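Local atomic coordinates of homoserine dehydrogenase (Staphylococcus aureus M1064, PDB entry 4PG7), a protein that catalyses the reversible, NAD(P)-dependent interconversion of L-aspartate semialdehyde and L-homoserine in the aspartic acid pathway of amino-acid biosynthesis. Residues K374-V380 / A416-L422; G263-I269 / E284-K290; I388-E392 / L405-N409. All coordinates share one frame; numbering follows the deposited sequence.

The three contacts lie along one mixed beta sheet. Contact 2 is the part of the hairpin of strands 264-275 and 278-289 remote from its turn, and strand 436-444 bridges it to contact 1, with strand 278-289 on one side and strand 375-382 on the other. Contact 1 touches contact 2 where Phe378 CD1 meets Leu287 CD2 at 3.6 Å. Contact 3 belongs to the same C-terminal domain as contact 1: strand 404-411 pairs with strand 414-422, and helix 388-398 lies over it. Centres of contacts 1 and 2, and of 1 and 3, are about 12 Å apart. Arg246, Gly250, Thr252, Asp438 and Lys439 form the bound lysine's pocket; the nearest side-chain atom of Val380 is about 8 Å from the ligand.

Contact 1 (K374-V380 / A416-L422); sequences KSNFFVV and AAVIVGL
With CG of Asn376 set beside its own backbone N (chi1 -40°), the amide turns back to Gly421, and OD1 accepts a hydrogen bond from Gly421 N at 2.9 Å, in the carbonyl plane. The amide's ND2 binds Val443 O on the next strand, so both ends of this side chain are held. In Phe378 the ring swings the other way, to the carbonyl side (chi1 171°). Val418 CG2 meets the ring edge in its plane, 3.7 Å from CD1, while Ala416 CB comes obliquely to CE1 at 3.6 Å; Val258 and Leu262 of helix 253-262 also touch this ring. On the opposite face of the sheet, Phe377 and Leu422 pack through CD2 and CD1 (4.0 Å), and Val379 CG2 approaches Ile419 CD1. Paired backbone bonds join Phe377 to Ile419 and Val379 to Ala417. Beyond them the register slips: Leu422 N gives Ser375 O a 2.9 Å bond, Gly421 N adds a weak one, and Ser375 N returns a bond to Leu422 O. Gly421 has positive phi (92°), a backbone shape that glycine adopts readily. Gly421 and Leu422, both opposite Ser375, make a G1 beta bulge in this antiparallel pair of the C-terminal domain.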
loop_
_atom_site.group_PDB
_atom_site.type_symbol
_atom_site.label_atom_id
_atom_site.label_comp_id
_atom_site.label_asym_id
_atom_site.label_seq_id
_atom_site.Cartn_x
_atom_site.Cartn_y
_atom_site.Cartn_z
ATOM N N LYS A 374 -20.120 -3.761 16.180
ATOM C CA LYS A 374 -20.654 -2.627 16.918
ATOM C C LYS A 374 -19.981 -1.320 16.493
ATOM O O LYS A 374 -19.042 -1.324 15.692
ATOM C CB LYS A 374 -20.451 -2.849 18.417
ATOM C CG LYS A 374 -21.195 -4.043 19.023
ATOM C CD LYS A 374 -22.638 -4.136 18.545
ATOM C CE LYS A 374 -23.539 -4.953 19.460
ATOM N NZ LYS A 374 -22.830 -6.038 20.207
ATOM N N SER A 375 -20.479 -0.208 17.038
ATOM C CA SER A 375 -19.953 1.108 16.776
ATOM C C SER A 375 -19.527 1.770 18.065
ATOM O O SER A 375 -20.031 1.443 19.142
ATOM C CB SER A 375 -21.023 1.958 16.125
ATOM O OG SER A 375 -21.420 1.401 14.901
ATOM N N ASN A 376 -18.604 2.714 17.937
ATOM C CA ASN A 376 -18.035 3.411 19.063
ATOM C C ASN A 376 -18.165 4.906 18.840
ATOM O O ASN A 376 -18.091 5.390 17.699
ATOM C CB ASN A 376 -16.573 3.036 19.227
ATOM C CG ASN A 376 -16.331 1.567 18.982
ATOM O OD1 ASN A 376 -16.970 0.717 19.591
ATOM N ND2 ASN A 376 -15.441 1.262 18.056
ATOM N N PHE A 377 -18.332 5.638 19.932
ATOM C CA PHE A 377 -18.672 7.067 19.818
ATOM C C PHE A 377 -17.952 7.912 20.835
ATOM O O PHE A 377 -17.732 7.482 21.967
ATOM C CB PHE A 377 -20.171 7.228 19.986
ATOM C CG PHE A 377 -20.978 6.485 18.961
ATOM C CD1 PHE A 377 -21.326 7.100 17.767
ATOM C CD2 PHE A 377 -21.394 5.161 19.190
ATOM C CE1 PHE A 377 -22.077 6.411 16.812
ATOM C CE2 PHE A 377 -22.149 4.475 18.248
ATOM C CZ PHE A 377 -22.488 5.105 17.060
ATOM N N PHE A 378 -17.668 9.147 20.432
ATOM C CA PHE A 378 -17.111 10.177 21.295
ATOM C C PHE A 378 -18.185 11.243 21.411
ATOM O O PHE A 378 -18.569 11.830 20.423
ATOM C CB PHE A 378 -15.874 10.770 20.628
ATOM C CG PHE A 378 -15.303 11.997 21.293
ATOM C CD1 PHE A 378 -14.584 11.907 22.462
ATOM C CD2 PHE A 378 -15.375 13.230 20.670
ATOM C CE1 PHE A 378 -13.990 13.037 23.035
ATOM C CE2 PHE A 378 -14.786 14.354 21.235
ATOM C CZ PHE A 378 -14.082 14.252 22.417
ATOM N N VAL A 379 -18.673 11.462 22.617
ATOM C CA VAL A 379 -19.830 12.311 22.845
ATOM C C VAL A 379 -19.416 13.465 23.755
ATOM O O VAL A 379 -18.889 13.228 24.834
ATOM C CB VAL A 379 -20.962 11.536 23.548
ATOM C CG1 VAL A 379 -22.170 12.450 23.726
ATOM C CG2 VAL A 379 -21.357 10.299 22.758
ATOM N N VAL A 380 -19.670 14.698 23.324
ATOM C CA VAL A 380 -19.384 15.896 24.120
ATOM C C VAL A 380 -20.685 16.527 24.595
ATOM O O VAL A 380 -21.578 16.790 23.776
ATOM C CB VAL A 380 -18.648 16.940 23.283
ATOM C CG1 VAL A 380 -18.309 18.156 24.133
ATOM C CG2 VAL A 380 -17.380 16.340 22.702
ATOM N N ALA A 416 -16.702 14.769 28.144
ATOM C CA ALA A 416 -16.720 13.933 26.962
ATOM C C ALA A 416 -16.738 12.500 27.431
ATOM O O ALA A 416 -16.186 12.186 28.487
ATOM C CB ALA A 416 -15.492 14.196 26.108
ATOM N N ALA A 417 -17.359 11.633 26.640
ATOM C CA ALA A 417 -17.388 10.204 26.923
ATOM C C ALA A 417 -16.991 9.468 25.660
ATOM O O ALA A 417 -17.442 9.815 24.590
ATOM C CB ALA A 417 -18.781 9.762 27.343
ATOM N N VAL A 418 -16.153 8.447 25.795
ATOM C CA VAL A 418 -15.958 7.499 24.726
ATOM C C VAL A 418 -16.634 6.206 25.144
ATOM O O VAL A 418 -16.341 5.647 26.198
ATOM C CB VAL A 418 -14.449 7.269 24.408
ATOM C CG1 VAL A 418 -14.247 6.065 23.481
ATOM C CG2 VAL A 418 -13.852 8.540 23.818
ATOM N N ILE A 419 -17.518 5.736 24.276
ATOM C CA ILE A 419 -18.297 4.565 24.546
ATOM C C ILE A 419 -17.995 3.566 23.438
ATOM O O ILE A 419 -18.124 3.876 22.251
ATOM C CB ILE A 419 -19.794 4.885 24.566
ATOM C CG1 ILE A 419 -20.071 6.054 25.502
ATOM C CG2 ILE A 419 -20.575 3.670 25.017
ATOM C CD1 ILE A 419 -21.271 6.865 25.099
ATOM N N VAL A 420 -17.566 2.377 23.828
ATOM C CA VAL A 420 -17.200 1.349 22.869
ATOM C C VAL A 420 -18.259 0.264 22.882
ATOM O O VAL A 420 -18.654 -0.196 23.944
ATOM C CB VAL A 420 -15.819 0.749 23.221
ATOM C CG1 VAL A 420 -15.507 -0.477 22.352
ATOM C CG2 VAL A 420 -14.736 1.794 23.069
ATOM N N GLY A 421 -18.745 -0.115 21.701
ATOM C CA GLY A 421 -19.606 -1.295 21.562
ATOM C C GLY A 421 -21.107 -1.054 21.649
ATOM O O GLY A 421 -21.811 -1.825 22.265
ATOM N N LEU A 422 -21.597 0.020 21.054
ATOM C CA LEU A 422 -23.026 0.269 20.944
ATOM C C LEU A 422 -23.487 -0.140 19.573
ATOM O O LEU A 422 -22.679 -0.196 18.661
ATOM C CB LEU A 422 -23.334 1.764 21.140
ATOM C CG LEU A 422 -23.106 2.306 22.540
ATOM C CD1 LEU A 422 -23.184 3.831 22.562
ATOM C CD2 LEU A 422 -24.113 1.720 23.522
#

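Contact 2 (G263-I269 / E284-K290)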
loop_
_atom_site.group_PDB
_atom_site.type_symbol
_atom_site.label_atom_id
_atom_site.label_comp_id
_atom_site.label_asym_id
_atom_site.label_seq_id
_atom_site.Cartn_x
_atom_site.Cartn_y
_atom_site.Cartn_z
ATOM N N GLY A 263 -6.399 8.658 24.555
ATOM C CA GLY A 263 -5.619 7.715 23.751
ATOM C C GLY A 263 -5.876 7.738 22.251
ATOM O O GLY A 263 -5.593 6.756 21.574
ATOM N N TYR A 264 -6.409 8.845 21.729
ATOM C CA TYR A 264 -6.843 8.942 20.337
ATOM C C TYR A 264 -6.318 10.195 19.646
ATOM O O TYR A 264 -6.104 11.220 20.292
ATOM C CB TYR A 264 -8.374 8.997 20.244
ATOM C CG TYR A 264 -9.071 7.797 20.822
ATOM C CD1 TYR A 264 -9.358 6.675 20.022
ATOM C CD2 TYR A 264 -9.390 7.748 22.178
ATOM C CE1 TYR A 264 -9.974 5.552 20.571
ATOM C CE2 TYR A 264 -10.022 6.643 22.739
ATOM C CZ TYR A 264 -10.302 5.537 21.937
ATOM O OH TYR A 264 -10.928 4.448 22.492
ATOM N N LYS A 265 -6.136 10.093 18.330
ATOM C CA LYS A 265 -5.948 11.230 17.459
ATOM C C LYS A 265 -7.269 11.521 16.766
ATOM O O LYS A 265 -8.155 10.670 16.737
ATOM C CB LYS A 265 -4.903 10.903 16.401
ATOM C CG LYS A 265 -3.507 10.776 16.982
ATOM C CD LYS A 265 -2.494 10.848 15.874
ATOM C CE LYS A 265 -1.096 11.040 16.399
ATOM N NZ LYS A 265 -0.135 10.609 15.353
ATOM N N ILE A 266 -7.396 12.694 16.176
ATOM C CA ILE A 266 -8.561 13.007 15.353
ATOM C C ILE A 266 -8.121 13.100 13.893
ATOM O O ILE A 266 -7.163 13.796 13.585
ATOM C CB ILE A 266 -9.238 14.300 15.834
ATOM C CG1 ILE A 266 -9.731 14.118 17.269
ATOM C CG2 ILE A 266 -10.430 14.653 14.941
ATOM C CD1 ILE A 266 -10.574 15.236 17.821
ATOM N N LYS A 267 -8.810 12.401 13.007
ATOM C CA LYS A 267 -8.553 12.455 11.565
ATOM C C LYS A 267 -9.881 12.658 10.873
ATOM O O LYS A 267 -10.931 12.268 11.407
ATOM C CB LYS A 267 -7.922 11.137 11.044
ATOM C CG LYS A 267 -6.669 10.682 11.799
ATOM C CD LYS A 267 -5.462 11.526 11.447
ATOM C CE LYS A 267 -4.230 11.038 12.180
ATOM N NZ LYS A 267 -3.047 11.840 11.803
ATOM N N LEU A 268 -9.842 13.242 9.679
ATOM C CA LEU A 268 -11.001 13.229 8.802
ATOM C C LEU A 268 -10.951 11.910 8.053
ATOM O O LEU A 268 -10.045 11.694 7.226
ATOM C CB LEU A 268 -11.004 14.394 7.835
ATOM C CG LEU A 268 -12.262 14.483 6.941
ATOM C CD1 LEU A 268 -13.463 14.918 7.758
ATOM C CD2 LEU A 268 -12.054 15.439 5.784
ATOM N N ILE A 269 -11.906 11.035 8.345
ATOM C CA ILE A 269 -11.941 9.678 7.796
ATOM C C ILE A 269 -13.096 9.507 6.809
ATOM O O ILE A 269 -14.237 9.863 7.109
ATOM C CB ILE A 269 -12.106 8.656 8.910
ATOM C CG1 ILE A 269 -10.891 8.689 9.869
ATOM C CG2 ILE A 269 -12.310 7.228 8.371
ATOM C CD1 ILE A 269 -9.601 8.256 9.254
ATOM N N GLU A 284 -16.187 12.028 7.966
ATOM C CA GLU A 284 -16.327 12.895 9.129
ATOM C C GLU A 284 -15.149 12.811 10.082
ATOM O O GLU A 284 -14.376 11.846 10.057
ATOM C CB GLU A 284 -17.627 12.593 9.886
ATOM C CG GLU A 284 -17.679 11.216 10.465
ATOM C CD GLU A 284 -19.064 10.878 11.007
ATOM O OE1 GLU A 284 -19.636 11.665 11.800
ATOM O OE2 GLU A 284 -19.550 9.802 10.650
ATOM N N PRO A 285 -15.010 13.830 10.943
ATOM C CA PRO A 285 -14.013 13.778 12.016
ATOM C C PRO A 285 -14.242 12.574 12.917
ATOM O O PRO A 285 -15.374 12.312 13.325
ATOM C CB PRO A 285 -14.247 15.087 12.781
ATOM C CG PRO A 285 -14.928 15.984 11.819
ATOM C CD PRO A 285 -15.747 15.106 10.927
ATOM N N THR A 286 -13.177 11.824 13.153
ATOM C CA THR A 286 -13.219 10.504 13.750
ATOM C C THR A 286 -12.041 10.361 14.698
ATOM O O THR A 286 -10.917 10.740 14.358
ATOM C CB THR A 286 -13.127 9.443 12.634
ATOM O OG1 THR A 286 -14.229 9.609 11.744
ATOM C CG2 THR A 286 -13.131 8.054 13.166
ATOM N N LEU A 287 -12.274 9.857 15.904
ATOM C CA LEU A 287 -11.175 9.568 16.808
ATOM C C LEU A 287 -10.615 8.225 16.388
ATOM O O LEU A 287 -11.378 7.280 16.125
ATOM C CB LEU A 287 -11.601 9.518 18.254
ATOM C CG LEU A 287 -11.637 10.828 19.034
ATOM C CD1 LEU A 287 -12.696 11.754 18.455
ATOM C CD2 LEU A 287 -11.894 10.528 20.491
ATOM N N ILE A 288 -9.294 8.155 16.297
ATOM C CA ILE A 288 -8.586 6.961 15.892
ATOM C C ILE A 288 -7.612 6.615 16.996
ATOM O O ILE A 288 -6.793 7.448 17.405
ATOM C CB ILE A 288 -7.728 7.192 14.613
ATOM C CG1 ILE A 288 -8.592 7.642 13.446
ATOM C CG2 ILE A 288 -6.985 5.902 14.226
ATOM C CD1 ILE A 288 -9.546 6.560 12.960
ATOM N N ASP A 289 -7.675 5.382 17.452
ATOM C CA ASP A 289 -6.763 4.898 18.468
ATOM C C ASP A 289 -5.337 5.144 18.016
ATOM O O ASP A 289 -4.984 4.818 16.884
ATOM C CB ASP A 289 -6.996 3.415 18.735
ATOM C CG ASP A 289 -6.146 2.890 19.890
ATOM O OD1 ASP A 289 -6.683 2.639 20.960
ATOM O OD2 ASP A 289 -4.942 2.747 19.744
ATOM N N LYS A 290 -4.524 5.681 18.920
ATOM C CA LYS A 290 -3.136 6.030 18.607
ATOM C C LYS A 290 -2.283 4.884 18.113
ATOM O O LYS A 290 -1.286 5.114 17.463
ATOM C CB LYS A 290 -2.439 6.624 19.827
ATOM C CG LYS A 290 -2.817 8.051 20.133
ATOM C CD LYS A 290 -2.121 8.458 21.433
ATOM C CE LYS A 290 -2.430 9.892 21.822
ATOM N NZ LYS A 290 -1.938 10.169 23.204
#
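Ile269 and Thr286 pack closely toward the Glu284 end of the contact, where Ile269 CG1 lies 3.6 Å from Thr286 CB and the side chains lie nearly perpendicular. Ile288 reaches Ile269 tip to tip on the same face, and its CG1 touches Lys267 CG at 4.0 Å. Even the buried Lys267 has its amine satisfied, NZ bonding Val297 O and forming a salt bridge with Glu298. Thr286 OG1, beside its backbone N at chi1 -60°, donates to Glu284 O (2.8 Å). Ile269 N binds that same oxygen from the opposite face of the carbonyl plane, so two donors grip it. On the other face of the hairpin, Leu287 lies beside Ile266, CD1 touching CG1, and its CB meets Tyr264 CB at 3.8 Å. Ala259 of helix 253-262 touches both Ile266 and Leu287, while Leu268 CD1 rests against Pro285 CD.

Packing gives way to polar groups toward Gly263 and Lys290. Lys290 is exposed; its N donates to Gly263 O at 3.1 Å, and its extended chain passes that carbonyl, CG 3.4 Å from Gly263 O, before NZ forms a salt bridge with Asp260. Lys265 NZ, on this looser side, pairs with Glu298. Gly263, with phi 102°, closes the preceding helix in a Schellman motif, and the chain passes directly into the antiparallel beta hairpin of strands 264-275 and 278-289.

Contact 3 (I388-E392 / L405-N409)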
loop_
_atom_site.group_PDB
_atom_site.type_symbol
_atom_site.label_atom_id
_atom_site.label_comp_id
_atom_site.label_asym_id
_atom_site.label_seq_id
_atom_site.Cartn_x
_atom_site.Cartn_y
_atom_site.Cartn_z
ATOM N N ILE A 388 -17.966 14.770 37.488
ATOM C CA ILE A 388 -17.682 13.842 36.419
ATOM C C ILE A 388 -18.095 12.435 36.825
ATOM O O ILE A 388 -18.549 11.644 35.995
ATOM C CB ILE A 388 -16.201 13.924 36.008
ATOM C CG1 ILE A 388 -15.965 13.186 34.692
ATOM C CG2 ILE A 388 -15.274 13.395 37.107
ATOM C CD1 ILE A 388 -14.571 13.403 34.136
ATOM N N GLU A 389 -17.978 12.135 38.113
ATOM C CA GLU A 389 -18.354 10.824 38.624
ATOM C C GLU A 389 -19.847 10.624 38.452
ATOM O O GLU A 389 -20.296 9.551 38.064
ATOM C CB GLU A 389 -17.957 10.660 40.099
ATOM C CG GLU A 389 -16.451 10.561 40.346
ATOM C CD GLU A 389 -15.723 11.907 40.418
ATOM O OE1 GLU A 389 -16.371 12.981 40.516
ATOM O OE2 GLU A 389 -14.470 11.884 40.367
ATOM N N ASN A 390 -20.610 11.664 38.739
ATOM C CA ASN A 390 -22.051 11.629 38.564
ATOM C C ASN A 390 -22.497 11.492 37.104
ATOM O O ASN A 390 -23.422 10.760 36.802
ATOM C CB ASN A 390 -22.675 12.892 39.136
ATOM C CG ASN A 390 -24.168 12.885 39.006
ATOM O OD1 ASN A 390 -24.838 12.037 39.593
ATOM N ND2 ASN A 390 -24.711 13.818 38.231
ATOM N N PHE A 391 -21.838 12.211 36.213
ATOM C CA PHE A 391 -22.093 12.079 34.785
ATOM C C PHE A 391 -21.818 10.636 34.327
ATOM O O PHE A 391 -22.632 10.027 33.660
ATOM C CB PHE A 391 -21.226 13.079 34.020
ATOM C CG PHE A 391 -21.322 12.955 32.521
ATOM C CD1 PHE A 391 -22.530 13.066 31.877
ATOM C CD2 PHE A 391 -20.196 12.721 31.765
ATOM C CE1 PHE A 391 -22.619 12.949 30.494
ATOM C CE2 PHE A 391 -20.275 12.622 30.381
ATOM C CZ PHE A 391 -21.494 12.725 29.753
ATOM N N GLU A 392 -20.688 10.077 34.753
ATOM C CA GLU A 392 -20.345 8.697 34.413
ATOM C C GLU A 392 -21.388 7.694 34.927
ATOM O O GLU A 392 -21.804 6.793 34.198
ATOM C CB GLU A 392 -18.961 8.331 34.976
ATOM C CG GLU A 392 -18.478 6.946 34.576
ATOM C CD GLU A 392 -17.067 6.632 35.064
ATOM O OE1 GLU A 392 -16.675 7.108 36.154
ATOM O OE2 GLU A 392 -16.355 5.901 34.352
ATOM N N LEU A 405 -16.762 2.287 28.790
ATOM C CA LEU A 405 -17.090 3.691 28.923
ATOM C C LEU A 405 -15.978 4.399 29.661
ATOM O O LEU A 405 -15.566 3.964 30.725
ATOM C CB LEU A 405 -18.361 3.828 29.726
ATOM C CG LEU A 405 -18.764 5.214 30.238
ATOM C CD1 LEU A 405 -19.114 6.168 29.109
ATOM C CD2 LEU A 405 -19.930 5.029 31.178
ATOM N N ARG A 406 -15.474 5.479 29.081
ATOM C CA ARG A 406 -14.550 6.348 29.786
ATOM C C ARG A 406 -15.000 7.788 29.601
ATOM O O ARG A 406 -15.484 8.154 28.524
ATOM C CB ARG A 406 -13.152 6.131 29.254
ATOM C CG ARG A 406 -12.742 4.663 29.338
ATOM C CD ARG A 406 -11.558 4.393 28.447
ATOM N NE ARG A 406 -10.425 5.105 28.983
ATOM C CZ ARG A 406 -9.552 5.782 28.261
ATOM N NH1 ARG A 406 -9.686 5.866 26.938
ATOM N NH2 ARG A 406 -8.576 6.396 28.893
ATOM N N VAL A 407 -14.849 8.588 30.650
ATOM C CA VAL A 407 -15.257 9.967 30.626
ATOM C C VAL A 407 -14.058 10.864 30.900
ATOM O O VAL A 407 -13.082 10.442 31.517
ATOM C CB VAL A 407 -16.401 10.230 31.631
ATOM C CG1 VAL A 407 -17.615 9.382 31.284
ATOM C CG2 VAL A 407 -15.976 9.948 33.058
ATOM N N ALA A 408 -14.126 12.097 30.426
ATOM C CA ALA A 408 -13.063 13.061 30.619
ATOM C C ALA A 408 -13.653 14.460 30.743
ATOM O O ALA A 408 -14.727 14.741 30.182
ATOM C CB ALA A 408 -12.119 13.046 29.442
ATOM N N ASN A 409 -12.926 15.324 31.456
ATOM C CA ASN A 409 -13.200 16.739 31.477
ATOM C C ASN A 409 -12.935 17.307 30.100
ATOM O O ASN A 409 -11.961 16.985 29.482
ATOM C CB ASN A 409 -12.305 17.460 32.489
ATOM C CG ASN A 409 -12.661 17.120 33.918
ATOM O OD1 ASN A 409 -11.850 16.590 34.662
ATOM N ND2 ASN A 409 -13.876 17.416 34.301
HETATM O O HOH W 1 -13.720 7.010 33.059
#
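Ile388 and Val407 form the apolar centre of a helix-on-sheet contact in the C-terminal domain, which fits the ACT domain known in this enzyme. The segments 388-392 and 405-409 run roughly antiparallel, their axes at 149° and 8.9 Å at closest approach. Among the apolar contacts, Ile388 CG1 lies 3.6 Å from Val407 CG2, the side chains running past one another, antiparallel. With CG1 opposite the backbone N (chi1 -167°) and the chain extended, Ile388 carries CD1 onward to the peptide between Ala408 and Asn409, 3.7 Å from Asn409 N. The other methyl of Val407, CG1, touches Phe391 CD2 obliquely at 4.2 Å; the Phe391 ring also meets those of Tyr415 and Tyr435.

Glu392 packs through its aliphatic part: CB approaches Val407 CG2 at 3.9 Å, and CG passes Leu405 CD2. Leu405 in turn touches Ala417 and Ile419, so its side chain fills the layer between the helix and the neighbouring strand.

No direct hydrogen bond joins the two segments. The polar link is one water, which accepts from Val407 N at 3.1 Å and donates to Glu392 OE2, likewise at 3.1 Å.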